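Long-range contact in hemolysin activator protein CdiB (Acinetobacter baumannii ACICU, PDB 6WIL), which probably secretes its partner toxin CdiA across the outer membrane in contact-dependent growth inhibition, as an Omp85-superfamily two-partner transporter: residues R454-R464 and A498-N508. Residues are numbered along the deposited sequence; the frame is centred on the assembly and turned at random.
With C8E ((hydroxyethyloxy)tri(ethyloxy)octane), chain D.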
loop_
_atom_site.group_PDB
_atom_site.type_symbol
_atom_site.label_atom_id
_atom_site.label_comp_id
_atom_site.label_asym_id
_atom_site.label_seq_id
_atom_site.Cartn_x
_atom_site.Cartn_y
_atom_site.Cartn_z
ATOM N N ARG A 454 -18.765 -13.504 5.040
ATOM C CA ARG A 454 -19.552 -12.334 5.387
ATOM C C ARG A 454 -18.679 -11.244 6.004
ATOM O O ARG A 454 -17.526 -11.463 6.386
ATOM C CB ARG A 454 -20.679 -12.712 6.341
ATOM C CG ARG A 454 -21.674 -13.689 5.751
ATOM C CD ARG A 454 -23.005 -13.588 6.465
ATOM N NE ARG A 454 -23.031 -14.308 7.733
ATOM C CZ ARG A 454 -23.617 -15.488 7.907
ATOM N NH1 ARG A 454 -24.229 -16.083 6.890
ATOM N NH2 ARG A 454 -23.594 -16.073 9.097
ATOM N N PHE A 455 -19.259 -10.051 6.097
ATOM C CA PHE A 455 -18.611 -8.884 6.680
ATOM C C PHE A 455 -19.072 -8.749 8.127
ATOM O O PHE A 455 -20.270 -8.601 8.386
ATOM C CB PHE A 455 -18.958 -7.633 5.872
ATOM C CG PHE A 455 -18.091 -6.444 6.170
ATOM C CD1 PHE A 455 -18.376 -5.612 7.240
ATOM C CD2 PHE A 455 -17.012 -6.138 5.359
ATOM C CE1 PHE A 455 -17.591 -4.508 7.504
ATOM C CE2 PHE A 455 -16.222 -5.036 5.618
ATOM C CZ PHE A 455 -16.512 -4.220 6.691
ATOM N N TYR A 456 -18.126 -8.805 9.062
ATOM C CA TYR A 456 -18.420 -8.806 10.488
ATOM C C TYR A 456 -17.956 -7.500 11.122
ATOM O O TYR A 456 -16.926 -6.941 10.728
ATOM C CB TYR A 456 -17.750 -10.002 11.174
ATOM C CG TYR A 456 -18.292 -11.336 10.710
ATOM C CD1 TYR A 456 -17.855 -11.914 9.523
ATOM C CD2 TYR A 456 -19.249 -12.013 11.453
ATOM C CE1 TYR A 456 -18.357 -13.131 9.091
ATOM C CE2 TYR A 456 -19.760 -13.229 11.029
ATOM C CZ TYR A 456 -19.311 -13.784 9.851
ATOM O OH TYR A 456 -19.821 -14.993 9.440
ATOM N N ILE A 457 -18.726 -7.022 12.086
ATOM C CA ILE A 457 -18.432 -5.749 12.784
ATOM C C ILE A 457 -18.591 -5.950 14.281
ATOM O O ILE A 457 -19.448 -6.674 14.671
ATOM C CB ILE A 457 -19.306 -4.609 12.251
ATOM C CG1 ILE A 457 -20.797 -4.888 12.397
ATOM C CG2 ILE A 457 -18.960 -4.290 10.820
ATOM C CD1 ILE A 457 -21.645 -3.807 11.823
ATOM N N GLY A 458 -17.788 -5.240 15.055
ATOM C CA GLY A 458 -17.767 -5.314 16.523
ATOM C C GLY A 458 -16.542 -6.055 17.010
ATOM O O GLY A 458 -16.521 -7.254 16.887
ATOM N N GLY A 459 -15.556 -5.340 17.533
ATOM C CA GLY A 459 -14.281 -5.917 17.982
ATOM C C GLY A 459 -13.126 -4.989 17.650
ATOM O O GLY A 459 -13.352 -3.996 17.033
ATOM N N ARG A 460 -11.904 -5.371 17.979
ATOM C CA ARG A 460 -10.750 -4.490 17.807
ATOM C C ARG A 460 -10.405 -4.220 16.347
ATOM O O ARG A 460 -9.679 -3.264 16.064
ATOM C CB ARG A 460 -9.535 -5.088 18.517
ATOM C CG ARG A 460 -8.810 -6.166 17.719
ATOM C CD ARG A 460 -7.942 -7.064 18.602
ATOM N NE ARG A 460 -6.606 -6.523 18.848
ATOM C CZ ARG A 460 -6.238 -5.921 19.974
ATOM N NH1 ARG A 460 -7.107 -5.779 20.966
ATOM N NH2 ARG A 460 -4.999 -5.464 20.111
ATOM N N TYR A 461 -10.884 -5.037 15.414
ATOM C CA TYR A 461 -10.501 -4.890 14.018
ATOM C C TYR A 461 -11.582 -4.252 13.169
ATOM O O TYR A 461 -11.307 -3.846 12.035
ATOM C CB TYR A 461 -10.147 -6.251 13.411
ATOM C CG TYR A 461 -9.048 -6.986 14.128
ATOM C CD1 TYR A 461 -7.731 -6.543 14.064
ATOM C CD2 TYR A 461 -9.317 -8.145 14.846
ATOM C CE1 TYR A 461 -6.715 -7.227 14.713
ATOM C CE2 TYR A 461 -8.305 -8.836 15.496
ATOM C CZ TYR A 461 -7.007 -8.374 15.429
ATOM O OH TYR A 461 -5.998 -9.060 16.076
ATOM N N SER A 462 -12.790 -4.171 13.673
ATOM C CA SER A 462 -13.878 -3.656 12.860
ATOM C C SER A 462 -14.554 -2.444 13.461
ATOM O O SER A 462 -14.571 -1.400 12.824
ATOM C CB SER A 462 -14.924 -4.771 12.606
ATOM O OG SER A 462 -15.171 -5.547 13.748
ATOM N N VAL A 463 -15.101 -2.557 14.678
ATOM C CA VAL A 463 -15.610 -1.395 15.404
ATOM C C VAL A 463 -15.079 -1.385 16.834
ATOM O O VAL A 463 -15.517 -2.182 17.668
ATOM C CB VAL A 463 -17.148 -1.367 15.408
ATOM C CG1 VAL A 463 -17.646 -0.086 16.056
ATOM C CG2 VAL A 463 -17.678 -1.534 13.995
ATOM N N ARG A 464 -14.149 -0.479 17.140
ATOM C CA ARG A 464 -13.541 -0.476 18.466
ATOM C C ARG A 464 -14.547 -0.044 19.534
ATOM O O ARG A 464 -15.559 0.605 19.254
ATOM C CB ARG A 464 -12.311 0.431 18.496
ATOM C CG ARG A 464 -11.053 -0.231 17.958
ATOM C CD ARG A 464 -9.946 0.781 17.765
ATOM N NE ARG A 464 -10.271 1.716 16.695
ATOM C CZ ARG A 464 -9.507 2.742 16.333
ATOM N NH1 ARG A 464 -9.892 3.534 15.344
ATOM N NH2 ARG A 464 -8.360 2.976 16.960
ATOM N N ALA A 498 -10.806 7.694 19.603
ATOM C CA ALA A 498 -11.281 7.091 18.369
ATOM C C ALA A 498 -12.790 6.905 18.411
ATOM O O ALA A 498 -13.375 6.646 19.467
ATOM C CB ALA A 498 -10.596 5.743 18.108
ATOM N N VAL A 499 -13.414 7.048 17.243
ATOM C CA VAL A 499 -14.841 6.808 17.053
ATOM C C VAL A 499 -15.008 5.967 15.795
ATOM O O VAL A 499 -14.628 6.403 14.701
ATOM C CB VAL A 499 -15.644 8.114 16.935
ATOM C CG1 VAL A 499 -17.114 7.805 16.690
ATOM C CG2 VAL A 499 -15.474 8.966 18.187
ATOM N N ASP A 500 -15.575 4.771 15.947
ATOM C CA ASP A 500 -15.748 3.827 14.853
ATOM C C ASP A 500 -17.229 3.563 14.610
ATOM O O ASP A 500 -18.071 3.771 15.486
ATOM C CB ASP A 500 -15.033 2.500 15.143
ATOM C CG ASP A 500 -13.530 2.663 15.299
ATOM O OD1 ASP A 500 -13.024 3.796 15.153
ATOM O OD2 ASP A 500 -12.852 1.649 15.565
ATOM N N GLN A 501 -17.534 3.083 13.404
ATOM C CA GLN A 501 -18.902 2.817 12.977
ATOM C C GLN A 501 -18.911 1.637 12.017
ATOM O O GLN A 501 -18.075 1.562 11.117
ATOM C CB GLN A 501 -19.532 4.030 12.280
ATOM C CG GLN A 501 -19.778 5.227 13.173
ATOM C CD GLN A 501 -20.282 6.427 12.399
ATOM O OE1 GLN A 501 -21.486 6.587 12.190
ATOM N NE2 GLN A 501 -19.360 7.277 11.965
ATOM N N GLY A 502 -19.870 0.738 12.200
ATOM C CA GLY A 502 -20.038 -0.385 11.299
ATOM C C GLY A 502 -21.459 -0.478 10.783
ATOM O O GLY A 502 -22.413 -0.064 11.443
ATOM N N TRP A 503 -21.586 -1.038 9.580
ATOM C CA TRP A 503 -22.874 -1.226 8.922
ATOM C C TRP A 503 -22.906 -2.597 8.267
ATOM O O TRP A 503 -21.947 -2.981 7.593
ATOM C CB TRP A 503 -23.127 -0.159 7.851
ATOM C CG TRP A 503 -23.399 1.209 8.362
ATOM C CD1 TRP A 503 -24.598 1.701 8.780
ATOM C CD2 TRP A 503 -22.460 2.281 8.481
ATOM N NE1 TRP A 503 -24.463 3.013 9.162
ATOM C CE2 TRP A 503 -23.159 3.393 8.991
ATOM C CE3 TRP A 503 -21.094 2.408 8.213
ATOM C CZ2 TRP A 503 -22.540 4.615 9.240
ATOM C CZ3 TRP A 503 -20.481 3.622 8.461
ATOM C CH2 TRP A 503 -21.203 4.709 8.968
ATOM N N VAL A 504 -24.004 -3.325 8.459
ATOM C CA VAL A 504 -24.265 -4.558 7.727
ATOM C C VAL A 504 -25.648 -4.455 7.101
ATOM O O VAL A 504 -26.538 -3.775 7.622
ATOM C CB VAL A 504 -24.158 -5.815 8.620
ATOM C CG1 VAL A 504 -22.705 -6.080 8.988
ATOM C CG2 VAL A 504 -25.010 -5.657 9.866
ATOM N N ASN A 505 -25.821 -5.134 5.975
ATOM C CA ASN A 505 -27.026 -5.029 5.157
ATOM C C ASN A 505 -26.985 -6.170 4.147
ATOM O O ASN A 505 -25.988 -6.894 4.043
ATOM C CB ASN A 505 -27.112 -3.643 4.498
ATOM C CG ASN A 505 -28.152 -3.568 3.394
ATOM O OD1 ASN A 505 -27.810 -3.484 2.215
ATOM N ND2 ASN A 505 -29.427 -3.624 3.768
ATOM N N GLY A 506 -28.080 -6.342 3.419
ATOM C CA GLY A 506 -28.183 -7.409 2.450
ATOM C C GLY A 506 -28.687 -8.680 3.099
ATOM O O GLY A 506 -29.236 -8.680 4.206
ATOM N N ARG A 507 -28.494 -9.787 2.391
ATOM C CA ARG A 507 -28.855 -11.072 2.958
ATOM C C ARG A 507 -27.971 -11.385 4.161
ATOM O O ARG A 507 -26.915 -10.779 4.370
ATOM C CB ARG A 507 -28.734 -12.175 1.911
ATOM N N ASN A 508 -28.430 -12.347 4.964
ATOM C CA ASN A 508 -27.792 -12.764 6.209
ATOM C C ASN A 508 -27.754 -11.646 7.245
ATOM O O ASN A 508 -26.930 -11.677 8.165
ATOM C CB ASN A 508 -26.373 -13.300 5.974
ATOM C CG ASN A 508 -26.313 -14.388 4.909
ATOM O OD1 ASN A 508 -25.238 -14.708 4.398
ATOM N ND2 ASN A 508 -27.464 -14.957 4.564
HETATM C C1 C8E D . -17.601 -1.228 -7.260
HETATM C C2 C8E D . -17.733 -1.834 -5.863
HETATM C C3 C8E D . -16.495 -1.505 -5.031
HETATM C C4 C8E D . -16.663 -2.068 -3.622
HETATM C C5 C8E D . -17.739 -1.278 -2.881
HETATM C C6 C8E D . -18.045 -1.976 -1.560
HETATM C C7 C8E D . -18.464 -0.936 -0.524
HETATM C C8 C8E D . -19.986 -0.814 -0.505
HETATM O O9 C8E D . -20.441 -1.150 0.775
HETATM C C10 C8E D . -21.831 -1.105 0.933
HETATM C C11 C8E D . -22.209 -1.748 2.266
HETATM O O12 C8E D . -23.125 -0.931 2.939
HETATM C C13 C8E D . -23.725 -1.536 4.050
HETATM C C14 C8E D . -24.727 -0.572 4.685
HETATM O O15 C8E D . -24.378 0.752 4.391
HETATM C C16 C8E D . -25.169 1.706 5.042
HETATM C C17 C8E D . -24.440 3.051 5.095
HETATM O O18 C8E D . -24.296 3.577 3.805
HETATM C C19 C8E D . -23.936 4.930 3.778
HETATM C C20 C8E D . -22.615 5.107 3.027
HETATM O O21 C8E D . -22.722 4.570 1.737
#
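R464 and D500 give a worked example of a loop folded into a β-barrel and held to its wall by a salt bridge. The arginine meets the carboxylate side-on: NE reaches D500 OD2 at 2.8 Å on its syn side and NH1 reaches OD1 at 3.1 Å, with the two planes turned 37° apart. The backbone N of R464 adds a hydrogen bond to OD2 at 2.9 Å, on the anti side, so this oxygen is gripped twice by one residue. A bend in the arginine chain at chi3 (-68°) brings NE round to the acid, and A498 CB lies over one guanidinium face. R464 NH2 makes a second salt bridge, to E483 on strand 476-487, so the guanidinium's positive charge is probably well balanced.

Apolar packing follows along the strand, where G502 offers bare backbone: V463 CG2 rests 3.6 Å from its N and I457 CD1 3.5 Å from its C. The same CD1 touches V504 CG1 at 3.8 Å. Farther on, R454 NH1 gives a hydrogen bond to N508 OD1 (3.0 Å), coming from above the plane of the side-chain amide and not along a lone pair.

V463 and R464 open the VRGF motif of the barrel-inserted loop characteristic of the Omp85 superfamily; D500 and G502 are the Asp and Gly of the wall's xDxG motif. Strand 493-505 lies between strands 476-487 and 515-526, while Y456 and Y461 of the loop pack on helix 8-27.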